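Local coordinates for hypothetical membrane spanning protein (Vibrio fischeri, PDB 4RCK) that is of unknown function but carries a BatA-type von Willebrand factor A domain that binds magnesium, as part of a longer membrane-spanning protein, at residues Leu47-Ser55 with Arg89-Leu97; Gln124-Asp132 with Asn152-Ile161. All coordinates share one frame; numbering follows the deposited sequence.

Interaction 1. Residues Leu47-Ser55 with Arg89-Leu97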
ATOM      1  N   LEU A  47     -27.042  -6.093 -11.562  1.00 73.87           N
ATOM      2  CA  LEU A  47     -25.825  -6.623 -10.954  1.00 78.86           C
ATOM      3  C   LEU A  47     -24.859  -7.153 -12.009  1.00 86.74           C
ATOM      4  O   LEU A  47     -23.643  -7.015 -11.873  1.00 90.47           O
ATOM      5  CB  LEU A  47     -26.154  -7.727  -9.949  1.00 84.96           C
ATOM      6  CG  LEU A  47     -24.942  -8.368  -9.266  1.00 94.27           C
ATOM      7  CD1 LEU A  47     -24.128  -7.319  -8.523  1.00 93.62           C
ATOM      8  CD2 LEU A  47     -25.362  -9.491  -8.328  1.00102.55           C
ATOM      9  N   THR A  48     -25.403  -7.753 -13.062  1.00 88.35           N
ATOM     10  CA  THR A  48     -24.580  -8.278 -14.144  1.00 94.53           C
ATOM     11  C   THR A  48     -23.835  -7.154 -14.855  1.00 89.54           C
ATOM     12  O   THR A  48     -22.634  -7.257 -15.106  1.00 92.24           O
ATOM     13  CB  THR A  48     -25.416  -9.055 -15.175  1.00100.01           C
ATOM     14  OG1 THR A  48     -26.156 -10.088 -14.514  1.00108.32           O
ATOM     15  CG2 THR A  48     -24.511  -9.678 -16.226  1.00106.75           C
ATOM     16  N   ALA A  49     -24.557  -6.085 -15.177  1.00 83.68           N
ATOM     17  CA  ALA A  49     -23.962  -4.924 -15.827  1.00 80.31           C
ATOM     18  C   ALA A  49     -22.884  -4.311 -14.942  1.00 79.76           C
ATOM     19  O   ALA A  49     -21.818  -3.924 -15.421  1.00 81.25           O
ATOM     20  CB  ALA A  49     -25.028  -3.893 -16.156  1.00 75.79           C
ATOM     21  N   VAL A  50     -23.172  -4.238 -13.648  1.00 76.38           N
ATOM     22  CA  VAL A  50     -22.233  -3.700 -12.672  1.00 73.04           C
ATOM     23  C   VAL A  50     -20.967  -4.540 -12.591  1.00 77.24           C
ATOM     24  O   VAL A  50     -19.859  -4.002 -12.633  1.00 90.21           O
ATOM     25  CB  VAL A  50     -22.873  -3.613 -11.280  1.00 68.68           C
ATOM     26  CG1 VAL A  50     -21.821  -3.309 -10.224  1.00 66.83           C
ATOM     27  CG2 VAL A  50     -23.971  -2.565 -11.280  1.00 65.70           C
ATOM     28  N   LYS A  51     -21.138  -5.854 -12.474  1.00 80.55           N
ATOM     29  CA  LYS A  51     -20.012  -6.781 -12.462  1.00 84.44           C
ATOM     30  C   LYS A  51     -19.095  -6.531 -13.648  1.00 87.48           C
ATOM     31  O   LYS A  51     -17.882  -6.458 -13.495  1.00101.69           O
ATOM     32  CB  LYS A  51     -20.494  -8.230 -12.484  1.00 87.40           C
ATOM     33  CG  LYS A  51     -21.063  -8.725 -11.172  1.00 88.58           C
ATOM     34  CD  LYS A  51     -21.436 -10.192 -11.267  1.00 94.12           C
ATOM     35  CE  LYS A  51     -21.981 -10.708  -9.948  1.00 95.51           C
ATOM     36  NZ  LYS A  51     -22.257 -12.169  -9.999  1.00 98.93           N
ATOM     37  N   GLN A  52     -19.691  -6.385 -14.826  1.00 86.26           N
ATOM     38  CA  GLN A  52     -18.940  -6.113 -16.044  1.00 89.71           C
ATOM     39  C   GLN A  52     -18.146  -4.814 -15.947  1.00 88.57           C
ATOM     40  O   GLN A  52     -16.915  -4.826 -15.947  1.00 91.77           O
ATOM     41  CB  GLN A  52     -19.886  -6.046 -17.243  1.00 96.34           C
ATOM     42  CG  GLN A  52     -19.180  -5.902 -18.576  1.00109.73           C
ATOM     43  CD  GLN A  52     -18.597  -7.211 -19.062  1.00126.33           C
ATOM     44  OE1 GLN A  52     -19.246  -8.254 -18.991  1.00135.45           O
ATOM     45  NE2 GLN A  52     -17.364  -7.166 -19.554  1.00126.22           N
ATOM     46  N   VAL A  53     -18.864  -3.698 -15.859  1.00 86.74           N
ATOM     47  CA  VAL A  53     -18.264  -2.365 -15.879  1.00 89.84           C
ATOM     48  C   VAL A  53     -17.225  -2.145 -14.776  1.00 92.04           C
ATOM     49  O   VAL A  53     -16.119  -1.674 -15.047  1.00 96.06           O
ATOM     50  CB  VAL A  53     -19.353  -1.274 -15.768  1.00 78.23           C
ATOM     51  CG1 VAL A  53     -18.752   0.055 -15.339  1.00 77.33           C
ATOM     52  CG2 VAL A  53     -20.093  -1.132 -17.092  1.00 79.16           C
ATOM     53  N   VAL A  54     -17.577  -2.488 -13.540  1.00 77.75           N
ATOM     54  CA  VAL A  54     -16.683  -2.271 -12.404  1.00 75.54           C
ATOM     55  C   VAL A  54     -15.427  -3.139 -12.508  1.00 86.34           C
ATOM     56  O   VAL A  54     -14.333  -2.690 -12.175  1.00 98.64           O
ATOM     57  CB  VAL A  54     -17.399  -2.549 -11.064  1.00 73.89           C
ATOM     58  CG1 VAL A  54     -16.441  -2.396  -9.893  1.00 74.00           C
ATOM     59  CG2 VAL A  54     -18.584  -1.611 -10.899  1.00 81.95           C
ATOM     60  N   SER A  55     -15.582  -4.372 -12.981  1.00 96.28           N
ATOM     61  CA  SER A  55     -14.439  -5.258 -13.188  1.00101.50           C
ATOM     62  C   SER A  55     -13.463  -4.669 -14.204  1.00103.93           C
ATOM     63  O   SER A  55     -12.253  -4.670 -13.982  1.00103.32           O
ATOM     64  CB  SER A  55     -14.902  -6.645 -13.642  1.00111.34           C
ATOM     65  OG  SER A  55     -14.337  -6.993 -14.892  1.00125.26           O
ATOM     66  N   ARG A  89     -11.802  -8.312  -8.163  1.00102.54           N
ATOM     67  CA  ARG A  89     -12.602  -8.569  -9.354  1.00101.39           C
ATOM     68  C   ARG A  89     -13.342  -9.900  -9.249  1.00105.07           C
ATOM     69  O   ARG A  89     -14.514  -9.998  -9.611  1.00104.85           O
ATOM     70  CB  ARG A  89     -11.719  -8.565 -10.602  1.00107.33           C
ATOM     71  CG  ARG A  89     -12.500  -8.580 -11.901  1.00108.16           C
ATOM     72  CD  ARG A  89     -11.810  -9.408 -12.976  1.00123.91           C
ATOM     73  NE  ARG A  89     -10.436  -8.978 -13.223  1.00133.60           N
ATOM     74  CZ  ARG A  89      -9.375  -9.769 -13.109  1.00134.76           C
ATOM     75  NH1 ARG A  89      -9.527 -11.038 -12.753  1.00134.23           N
ATOM     76  NH2 ARG A  89      -8.161  -9.296 -13.355  1.00136.51           N
ATOM     77  N   GLU A  90     -12.645 -10.921  -8.759  1.00111.58           N
ATOM     78  CA  GLU A  90     -13.225 -12.251  -8.603  1.00112.49           C
ATOM     79  C   GLU A  90     -14.276 -12.276  -7.503  1.00108.37           C
ATOM     80  O   GLU A  90     -15.368 -12.812  -7.690  1.00106.91           O
ATOM     81  CB  GLU A  90     -12.140 -13.281  -8.293  1.00119.85           C
ATOM     82  CG  GLU A  90     -11.119 -13.482  -9.394  1.00133.93           C
ATOM     83  CD  GLU A  90      -9.901 -14.238  -8.907  1.00148.57           C
ATOM     84  OE1 GLU A  90      -9.893 -14.645  -7.725  1.00157.35           O
ATOM     85  OE2 GLU A  90      -8.953 -14.423  -9.697  1.00148.22           O
ATOM     86  N   GLN A  91     -13.938 -11.698  -6.353  1.00106.42           N
ATOM     87  CA  GLN A  91     -14.858 -11.660  -5.222  1.00104.60           C
ATOM     88  C   GLN A  91     -16.093 -10.837  -5.555  1.00102.02           C
ATOM     89  O   GLN A  91     -17.114 -10.941  -4.883  1.00102.52           O
ATOM     90  CB  GLN A  91     -14.168 -11.103  -3.976  1.00104.79           C
ATOM     91  CG  GLN A  91     -13.140 -12.046  -3.373  1.00112.63           C
ATOM     92  CD  GLN A  91     -12.548 -11.521  -2.081  1.00116.62           C
ATOM     93  OE1 GLN A  91     -13.130 -10.661  -1.422  1.00117.13           O
ATOM     94  NE2 GLN A  91     -11.380 -12.037  -1.714  1.00116.94           N
ATOM     95  N   LEU A  92     -15.992 -10.016  -6.595  1.00 99.35           N
ATOM     96  CA  LEU A  92     -17.152  -9.327  -7.136  1.00 96.30           C
ATOM     97  C   LEU A  92     -17.932 -10.274  -8.038  1.00101.91           C
ATOM     98  O   LEU A  92     -19.158 -10.346  -7.971  1.00118.61           O
ATOM     99  CB  LEU A  92     -16.737  -8.081  -7.918  1.00 93.51           C
ATOM    100  CG  LEU A  92     -17.901  -7.280  -8.507  1.00 91.34           C
ATOM    101  CD1 LEU A  92     -18.738  -6.665  -7.395  1.00 89.30           C
ATOM    102  CD2 LEU A  92     -17.400  -6.212  -9.467  1.00 89.06           C
ATOM    103  N   ASP A  93     -17.197 -11.003  -8.874  1.00104.23           N
ATOM    104  CA  ASP A  93     -17.777 -11.933  -9.837  1.00113.23           C
ATOM    105  C   ASP A  93     -18.721 -12.941  -9.190  1.00111.73           C
ATOM    106  O   ASP A  93     -19.785 -13.244  -9.730  1.00116.96           O
ATOM    107  CB  ASP A  93     -16.666 -12.681 -10.575  1.00125.69           C
ATOM    108  CG  ASP A  93     -16.828 -12.629 -12.078  1.00132.00           C
ATOM    109  OD1 ASP A  93     -17.956 -12.370 -12.549  1.00125.81           O
ATOM    110  OD2 ASP A  93     -15.826 -12.849 -12.790  1.00140.18           O
ATOM    111  N   ARG A  94     -18.328 -13.451  -8.030  1.00106.08           N
ATOM    112  CA  ARG A  94     -19.059 -14.534  -7.386  1.00108.91           C
ATOM    113  C   ARG A  94     -20.189 -14.048  -6.479  1.00106.97           C
ATOM    114  O   ARG A  94     -20.926 -14.858  -5.916  1.00111.04           O
ATOM    115  CB  ARG A  94     -18.092 -15.412  -6.586  1.00114.22           C
ATOM    116  CG  ARG A  94     -17.271 -14.660  -5.552  1.00115.58           C
ATOM    117  CD  ARG A  94     -16.433 -15.613  -4.711  1.00131.09           C
ATOM    118  NE  ARG A  94     -15.239 -16.081  -5.410  1.00139.18           N
ATOM    119  CZ  ARG A  94     -14.001 -15.932  -4.950  1.00135.42           C
ATOM    120  NH1 ARG A  94     -13.794 -15.331  -3.787  1.00130.66           N
ATOM    121  NH2 ARG A  94     -12.970 -16.388  -5.647  1.00134.75           N
ATOM    122  N   THR A  95     -20.327 -12.732  -6.336  1.00102.18           N
ATOM    123  CA  THR A  95     -21.418 -12.171  -5.544  1.00 99.72           C
ATOM    124  C   THR A  95     -22.767 -12.524  -6.153  1.00100.91           C
ATOM    125  O   THR A  95     -22.941 -12.464  -7.370  1.00100.06           O
ATOM    126  CB  THR A  95     -21.321 -10.638  -5.424  1.00 93.79           C
ATOM    127  OG1 THR A  95     -21.261 -10.055  -6.733  1.00112.28           O
ATOM    128  CG2 THR A  95     -20.090 -10.236  -4.638  1.00 92.08           C
ATOM    129  N   VAL A  96     -23.720 -12.898  -5.306  1.00107.89           N
ATOM    130  CA  VAL A  96     -25.066 -13.201  -5.772  1.00111.15           C
ATOM    131  C   VAL A  96     -26.082 -12.304  -5.076  1.00114.65           C
ATOM    132  O   VAL A  96     -25.777 -11.666  -4.069  1.00115.77           O
ATOM    133  CB  VAL A  96     -25.440 -14.677  -5.532  1.00110.84           C
ATOM    134  CG1 VAL A  96     -26.249 -15.216  -6.704  1.00111.61           C
ATOM    135  CG2 VAL A  96     -24.194 -15.519  -5.298  1.00108.04           C
ATOM    136  N   LEU A  97     -27.294 -12.263  -5.618  1.00117.82           N
ATOM    137  CA  LEU A  97     -28.331 -11.372  -5.119  1.00122.73           C
ATOM    138  C   LEU A  97     -29.180 -12.020  -4.027  1.00124.49           C
ATOM    139  O   LEU A  97     -29.108 -13.232  -3.817  1.00127.61           O
ATOM    140  CB  LEU A  97     -29.215 -10.911  -6.282  1.00123.84           C
ATOM    141  CG  LEU A  97     -28.959 -11.594  -7.631  1.00121.95           C
ATOM    142  CD1 LEU A  97     -29.680 -12.936  -7.722  1.00120.27           C
ATOM    143  CD2 LEU A  97     -29.346 -10.689  -8.794  1.00114.50           C
TER

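Interaction 2. Residues Gln124-Asp132 with Asn152-Ile161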
ATOM      1  N   GLN A 124       2.766  -0.084  10.775  1.00 92.57           N
ATOM      2  CA  GLN A 124       3.842  -0.281  11.734  1.00 92.74           C
ATOM      3  C   GLN A 124       5.177   0.052  11.083  1.00 91.03           C
ATOM      4  O   GLN A 124       5.493  -0.436   9.999  1.00 91.14           O
ATOM      5  CB  GLN A 124       3.833  -1.709  12.277  1.00 94.58           C
ATOM      6  CG  GLN A 124       2.644  -1.993  13.178  1.00102.85           C
ATOM      7  CD  GLN A 124       2.591  -3.431  13.652  1.00112.52           C
ATOM      8  OE1 GLN A 124       3.619  -4.094  13.780  1.00107.18           O
ATOM      9  NE2 GLN A 124       1.385  -3.921  13.912  1.00119.25           N
ATOM     10  N   ARG A 125       5.950   0.899  11.752  1.00 88.81           N
ATOM     11  CA  ARG A 125       7.181   1.431  11.184  1.00 81.60           C
ATOM     12  C   ARG A 125       8.391   0.581  11.548  1.00 76.00           C
ATOM     13  O   ARG A 125       8.584   0.220  12.708  1.00 76.44           O
ATOM     14  CB  ARG A 125       7.382   2.872  11.650  1.00 86.26           C
ATOM     15  CG  ARG A 125       6.271   3.805  11.203  1.00 84.65           C
ATOM     16  CD  ARG A 125       6.286   5.108  11.980  1.00 92.69           C
ATOM     17  NE  ARG A 125       5.404   6.103  11.378  1.00 95.75           N
ATOM     18  CZ  ARG A 125       5.139   7.290  11.914  1.00 93.32           C
ATOM     19  NH1 ARG A 125       5.682   7.632  13.075  1.00 94.66           N
ATOM     20  NH2 ARG A 125       4.327   8.133  11.293  1.00 94.81           N
ATOM     21  N   THR A 126       9.207   0.268  10.547  1.00 72.54           N
ATOM     22  CA  THR A 126      10.369  -0.589  10.747  1.00 80.08           C
ATOM     23  C   THR A 126      11.590  -0.075   9.989  1.00 75.46           C
ATOM     24  O   THR A 126      11.525   0.180   8.789  1.00 72.78           O
ATOM     25  CB  THR A 126      10.077  -2.034  10.302  1.00 89.98           C
ATOM     26  OG1 THR A 126       8.935  -2.532  11.010  1.00107.34           O
ATOM     27  CG2 THR A 126      11.274  -2.930  10.577  1.00 80.84           C
ATOM     28  N   ILE A 127      12.705   0.079  10.698  1.00 77.66           N
ATOM     29  CA  ILE A 127      13.956   0.483  10.069  1.00 80.69           C
ATOM     30  C   ILE A 127      14.945  -0.677  10.060  1.00 79.01           C
ATOM     31  O   ILE A 127      15.106  -1.369  11.061  1.00 85.55           O
ATOM     32  CB  ILE A 127      14.599   1.690  10.790  1.00 77.61           C
ATOM     33  CG1 ILE A 127      13.586   2.823  10.962  1.00 84.86           C
ATOM     34  CG2 ILE A 127      15.826   2.178  10.031  1.00 75.39           C
ATOM     35  CD1 ILE A 127      14.137   4.024  11.701  1.00 79.68           C
ATOM     36  N   ILE A 128      15.597  -0.896   8.925  1.00 64.87           N
ATOM     37  CA  ILE A 128      16.665  -1.886   8.853  1.00 67.78           C
ATOM     38  C   ILE A 128      17.983  -1.209   8.501  1.00 80.08           C
ATOM     39  O   ILE A 128      18.188  -0.774   7.369  1.00100.58           O
ATOM     40  CB  ILE A 128      16.363  -2.987   7.824  1.00 69.81           C
ATOM     41  CG1 ILE A 128      14.992  -3.607   8.098  1.00 81.09           C
ATOM     42  CG2 ILE A 128      17.449  -4.054   7.858  1.00 64.71           C
ATOM     43  CD1 ILE A 128      14.602  -4.679   7.112  1.00 87.49           C
ATOM     44  N   LEU A 129      18.867  -1.119   9.488  1.00 81.51           N
ATOM     45  CA  LEU A 129      20.169  -0.492   9.308  1.00 81.57           C
ATOM     46  C   LEU A 129      21.285  -1.522   9.339  1.00 84.37           C
ATOM     47  O   LEU A 129      21.322  -2.380  10.222  1.00 86.39           O
ATOM     48  CB  LEU A 129      20.408   0.564  10.391  1.00 83.26           C
ATOM     49  CG  LEU A 129      21.854   0.914  10.754  1.00 65.64           C
ATOM     50  CD1 LEU A 129      22.417   1.961   9.808  1.00 67.03           C
ATOM     51  CD2 LEU A 129      21.948   1.377  12.203  1.00 55.25           C
ATOM     52  N   LEU A 130      22.187  -1.442   8.366  1.00 80.14           N
ATOM     53  CA  LEU A 130      23.402  -2.246   8.400  1.00 88.66           C
ATOM     54  C   LEU A 130      24.624  -1.351   8.213  1.00 74.87           C
ATOM     55  O   LEU A 130      24.562  -0.340   7.511  1.00 84.97           O
ATOM     56  CB  LEU A 130      23.371  -3.350   7.340  1.00 77.28           C
ATOM     57  CG  LEU A 130      23.861  -3.007   5.936  1.00 66.57           C
ATOM     58  CD1 LEU A 130      24.599  -4.194   5.366  1.00 65.63           C
ATOM     59  CD2 LEU A 130      22.698  -2.623   5.044  1.00 88.62           C
ATOM     60  N   SER A 131      25.724  -1.724   8.861  1.00 51.78           N
ATOM     61  CA  SER A 131      26.945  -0.927   8.856  1.00 60.78           C
ATOM     62  C   SER A 131      28.155  -1.811   9.134  1.00 74.34           C
ATOM     63  O   SER A 131      28.043  -2.837   9.798  1.00100.83           O
ATOM     64  CB  SER A 131      26.860   0.202   9.888  1.00 58.94           C
ATOM     65  OG  SER A 131      28.044   0.983   9.900  1.00 64.96           O
ATOM     66  N   ASP A 132      29.308  -1.418   8.603  1.00 54.25           N
ATOM     67  CA  ASP A 132      30.551  -2.138   8.850  1.00 59.72           C
ATOM     68  C   ASP A 132      31.312  -1.413   9.941  1.00 56.37           C
ATOM     69  O   ASP A 132      32.279  -1.933  10.509  1.00 65.26           O
ATOM     70  CB  ASP A 132      31.391  -2.255   7.565  1.00 65.07           C
ATOM     71  CG  ASP A 132      31.666  -0.899   6.901  1.00 74.92           C
ATOM     72  OD1 ASP A 132      31.468   0.140   7.568  1.00 77.42           O
ATOM     73  OD2 ASP A 132      32.099  -0.882   5.722  1.00 72.40           O
ATOM     74  N   ASN A 152       8.800   7.851  17.669  1.00 97.92           N
ATOM     75  CA  ASN A 152       7.966   7.781  16.474  1.00 95.38           C
ATOM     76  C   ASN A 152       7.497   6.362  16.162  1.00 92.51           C
ATOM     77  O   ASN A 152       7.056   6.079  15.045  1.00 93.07           O
ATOM     78  CB  ASN A 152       8.720   8.339  15.269  1.00 93.53           C
ATOM     79  CG  ASN A 152       8.725   9.852  15.230  1.00 97.73           C
ATOM     80  OD1 ASN A 152       7.875  10.467  14.586  1.00109.77           O
ATOM     81  ND2 ASN A 152       9.672  10.464  15.932  1.00 95.67           N
ATOM     82  N   HIS A 153       7.605   5.481  17.154  1.00 98.66           N
ATOM     83  CA  HIS A 153       7.099   4.109  17.065  1.00 94.20           C
ATOM     84  C   HIS A 153       7.780   3.275  15.985  1.00 87.51           C
ATOM     85  O   HIS A 153       7.152   2.408  15.380  1.00 81.19           O
ATOM     86  CB  HIS A 153       5.588   4.115  16.822  1.00 94.80           C
ATOM     87  CG  HIS A 153       4.834   5.002  17.762  1.00102.78           C
ATOM     88  ND1 HIS A 153       4.837   4.809  19.125  1.00113.61           N
ATOM     89  CD2 HIS A 153       4.058   6.088  17.535  1.00105.61           C
ATOM     90  CE1 HIS A 153       4.093   5.739  19.699  1.00117.54           C
ATOM     91  NE2 HIS A 153       3.609   6.525  18.757  1.00115.39           N
ATOM     92  N   ALA A 154       9.061   3.531  15.750  1.00 88.42           N
ATOM     93  CA  ALA A 154       9.805   2.757  14.766  1.00 73.11           C
ATOM     94  C   ALA A 154      10.672   1.696  15.435  1.00 75.94           C
ATOM     95  O   ALA A 154      11.471   1.997  16.322  1.00 77.72           O
ATOM     96  CB  ALA A 154      10.658   3.671  13.901  1.00 68.49           C
ATOM     97  N   LYS A 155      10.500   0.451  15.006  1.00 82.75           N
ATOM     98  CA  LYS A 155      11.344  -0.643  15.465  1.00 77.42           C
ATOM     99  C   LYS A 155      12.509  -0.800  14.496  1.00 73.32           C
ATOM    100  O   LYS A 155      12.310  -1.171  13.339  1.00 68.49           O
ATOM    101  CB  LYS A 155      10.536  -1.942  15.567  1.00 72.63           C
ATOM    102  CG  LYS A 155      11.290  -3.118  16.170  1.00 78.86           C
ATOM    103  CD  LYS A 155      10.476  -4.408  16.106  1.00 96.28           C
ATOM    104  CE  LYS A 155       9.319  -4.406  17.097  1.00104.50           C
ATOM    105  NZ  LYS A 155       8.508  -5.656  16.999  1.00111.36           N
ATOM    106  N   ILE A 156      13.722  -0.502  14.953  1.00 74.04           N
ATOM    107  CA  ILE A 156      14.882  -0.580  14.069  1.00 80.21           C
ATOM    108  C   ILE A 156      15.754  -1.807  14.359  1.00 68.92           C
ATOM    109  O   ILE A 156      16.230  -2.018  15.477  1.00 62.60           O
ATOM    110  CB  ILE A 156      15.744   0.722  14.134  1.00 67.83           C
ATOM    111  CG1 ILE A 156      17.242   0.424  14.033  1.00 82.94           C
ATOM    112  CG2 ILE A 156      15.448   1.520  15.375  1.00 65.05           C
ATOM    113  CD1 ILE A 156      17.749   0.361  12.627  1.00102.75           C
ATOM    114  N   TYR A 157      15.920  -2.629  13.325  1.00 63.58           N
ATOM    115  CA  TYR A 157      16.813  -3.777  13.361  1.00 61.05           C
ATOM    116  C   TYR A 157      18.192  -3.372  12.858  1.00 69.36           C
ATOM    117  O   TYR A 157      18.311  -2.682  11.845  1.00 69.38           O
ATOM    118  CB  TYR A 157      16.266  -4.923  12.506  1.00 60.51           C
ATOM    119  CG  TYR A 157      14.958  -5.506  12.992  1.00 72.24           C
ATOM    120  CD1 TYR A 157      14.933  -6.443  14.014  1.00 76.02           C
ATOM    121  CD2 TYR A 157      13.750  -5.136  12.415  1.00 71.73           C
ATOM    122  CE1 TYR A 157      13.744  -6.986  14.460  1.00 83.09           C
ATOM    123  CE2 TYR A 157      12.554  -5.674  12.852  1.00 72.88           C
ATOM    124  CZ  TYR A 157      12.556  -6.599  13.875  1.00 82.30           C
ATOM    125  OH  TYR A 157      11.370  -7.140  14.317  1.00 90.08           O
ATOM    126  N   THR A 158      19.233  -3.804  13.561  1.00 70.76           N
ATOM    127  CA  THR A 158      20.596  -3.448  13.187  1.00 68.50           C
ATOM    128  C   THR A 158      21.380  -4.675  12.724  1.00 67.18           C
ATOM    129  O   THR A 158      21.252  -5.756  13.295  1.00 60.53           O
ATOM    130  CB  THR A 158      21.332  -2.772  14.356  1.00 63.66           C
ATOM    131  OG1 THR A 158      21.490  -3.708  15.428  1.00 68.84           O
ATOM    132  CG2 THR A 158      20.542  -1.572  14.857  1.00 56.13           C
ATOM    133  N   VAL A 159      22.184  -4.502  11.679  1.00 58.42           N
ATOM    134  CA  VAL A 159      22.964  -5.603  11.122  1.00 57.50           C
ATOM    135  C   VAL A 159      24.444  -5.252  11.007  1.00 69.86           C
ATOM    136  O   VAL A 159      24.830  -4.418  10.190  1.00 59.44           O
ATOM    137  CB  VAL A 159      22.448  -6.015   9.725  1.00 46.18           C
ATOM    138  CG1 VAL A 159      23.213  -7.224   9.210  1.00 55.72           C
ATOM    139  CG2 VAL A 159      20.955  -6.305   9.768  1.00 46.63           C
ATOM    140  N   GLY A 160      25.271  -5.885  11.833  1.00 81.52           N
ATOM    141  CA  GLY A 160      26.709  -5.719  11.731  1.00 83.17           C
ATOM    142  C   GLY A 160      27.244  -6.611  10.630  1.00 70.70           C
ATOM    143  O   GLY A 160      26.839  -7.770  10.522  1.00 83.72           O
ATOM    144  N   ILE A 161      28.149  -6.084   9.812  1.00 59.45           N
ATOM    145  CA  ILE A 161      28.635  -6.833   8.658  1.00 62.53           C
ATOM    146  C   ILE A 161      30.162  -6.797   8.540  1.00 67.36           C
ATOM    147  O   ILE A 161      30.784  -5.731   8.527  1.00 80.06           O
ATOM    148  CB  ILE A 161      27.979  -6.315   7.353  1.00 64.19           C
ATOM    149  CG1 ILE A 161      28.442  -7.143   6.153  1.00 68.30           C
ATOM    150  CG2 ILE A 161      28.238  -4.827   7.148  1.00 72.43           C
ATOM    151  CD1 ILE A 161      27.684  -6.841   4.881  1.00 75.02           C
TER

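Interaction 1. Residues Leu47-Ser55 with Arg89-Leu97
Lys51 and Leu92 lie at the heart of an antiparallel helix-helix contact, in which helix 46-60 packs beside helix 85-93 and the loop that follows it. The axes of the two short helical segments run at 173° to each other and come within 10.0 Å, a spacing filled by side chains rather than backbone. Lys51 spans it at the C-terminal end of helix 85-93. Its CG sits beside the backbone N (chi1 -75°) and the rest of the chain is fully extended, which carries the ammonium across to two carbonyls at once: NZ donates to Asp93 O and Thr95 O, each at 2.7 Å. The Thr95 bond lies in the carbonyl plane, whereas NZ stands 42° out of the plane of the Asp93 carbonyl. A positive charge at this helix end is probably favoured by the carbonyls that collect there. Both helices belong to the alpha-beta-alpha sandwich of a von Willebrand factor A domain, and helix 46-60 comes soon after the loop bearing the magnesium-binding serines. One turn further along helix 46-60, Val54 CG1 meets Leu92 CD2 at 4.0 Å, the two side chains crossing at about a right angle. Val54 also packs on Tyr212 of the second subunit. At the Arg89 end the backbones come closest, and Ser55 CB lies against Arg89 CG at 3.5 Å, while the Arg89 guanidinium turns to weak links with Asp59 and Asn86. At the other end Leu47 CD2 approaches Leu97 CD2 to 4.2 Å, and Leu97 continues onto Ala32.

Interaction 2. Residues Gln124-Asp132 with Asn152-Ile161
Ile127 and Ile156 mark the tightly packed middle of two adjacent parallel strands, 124-131 and 154-161; the axes of these segments are inclined at 22°. Ile127 N donates to Lys155 O at 2.9 Å and Ile127 O accepts from Tyr157 N; the same pattern recurs around Leu129 and Ser131. On one face Ile127 CB lies 3.7 Å from Ile156 CB, while Ile156 CD1 reaches on to Leu129 CB at 3.5 Å. On the reverse face Leu130 CB abuts Val159 CB at 3.7 Å, and Thr126 CG2 meets the Tyr157 ring at its edge, 3.8 Å from CE2. The Tyr157 hydroxyl and Thr126 OG1 both bond to Glu219. The end where the strands begin is looser and more open to solvent, with His153 exposed. There Arg125 stretches out from CG to NE, and NH1 donates to Asn152 O at 2.9 Å, with that oxygen close to the guanidinium plane. Next to it His153, with positive phi, is the C-prime residue of the Schellman motif closing helix 142-151. That helix makes this a beta-alpha-beta crossover. At the far end Asp132, a magnesium-binding residue, turns to Ser30 and Arg46 of the second subunit. Ile128 and Leu130 lie against Tyr212 of helix 205-218, Ile156 and Thr158 against helix 185-195; strand 199-202 flanks strand 154-161, and beyond strand 124-131 the sheet runs on into the second subunit.

Overall arrangement
Interactions 1 and 2 follow one another along the chain and lie on opposite sides of its centre, their own centres 43 Å apart and their nearest atoms about 22 Å apart. They come together through the dimer instead: Leu130 of interaction 2 packs on Val50 of the second subunit, a residue of its helix 46-60. This is consistent with each complete domain being built from halves of two chains. The magnesium sites fit that reading. The Leu97 side chain of interaction 1 is about 11 Å from one ion, and the Asp132 side chain of interaction 2 about 3 Å from a different one; Asp132 there meets Ser30 of the second subunit, so each site probably draws on both chains.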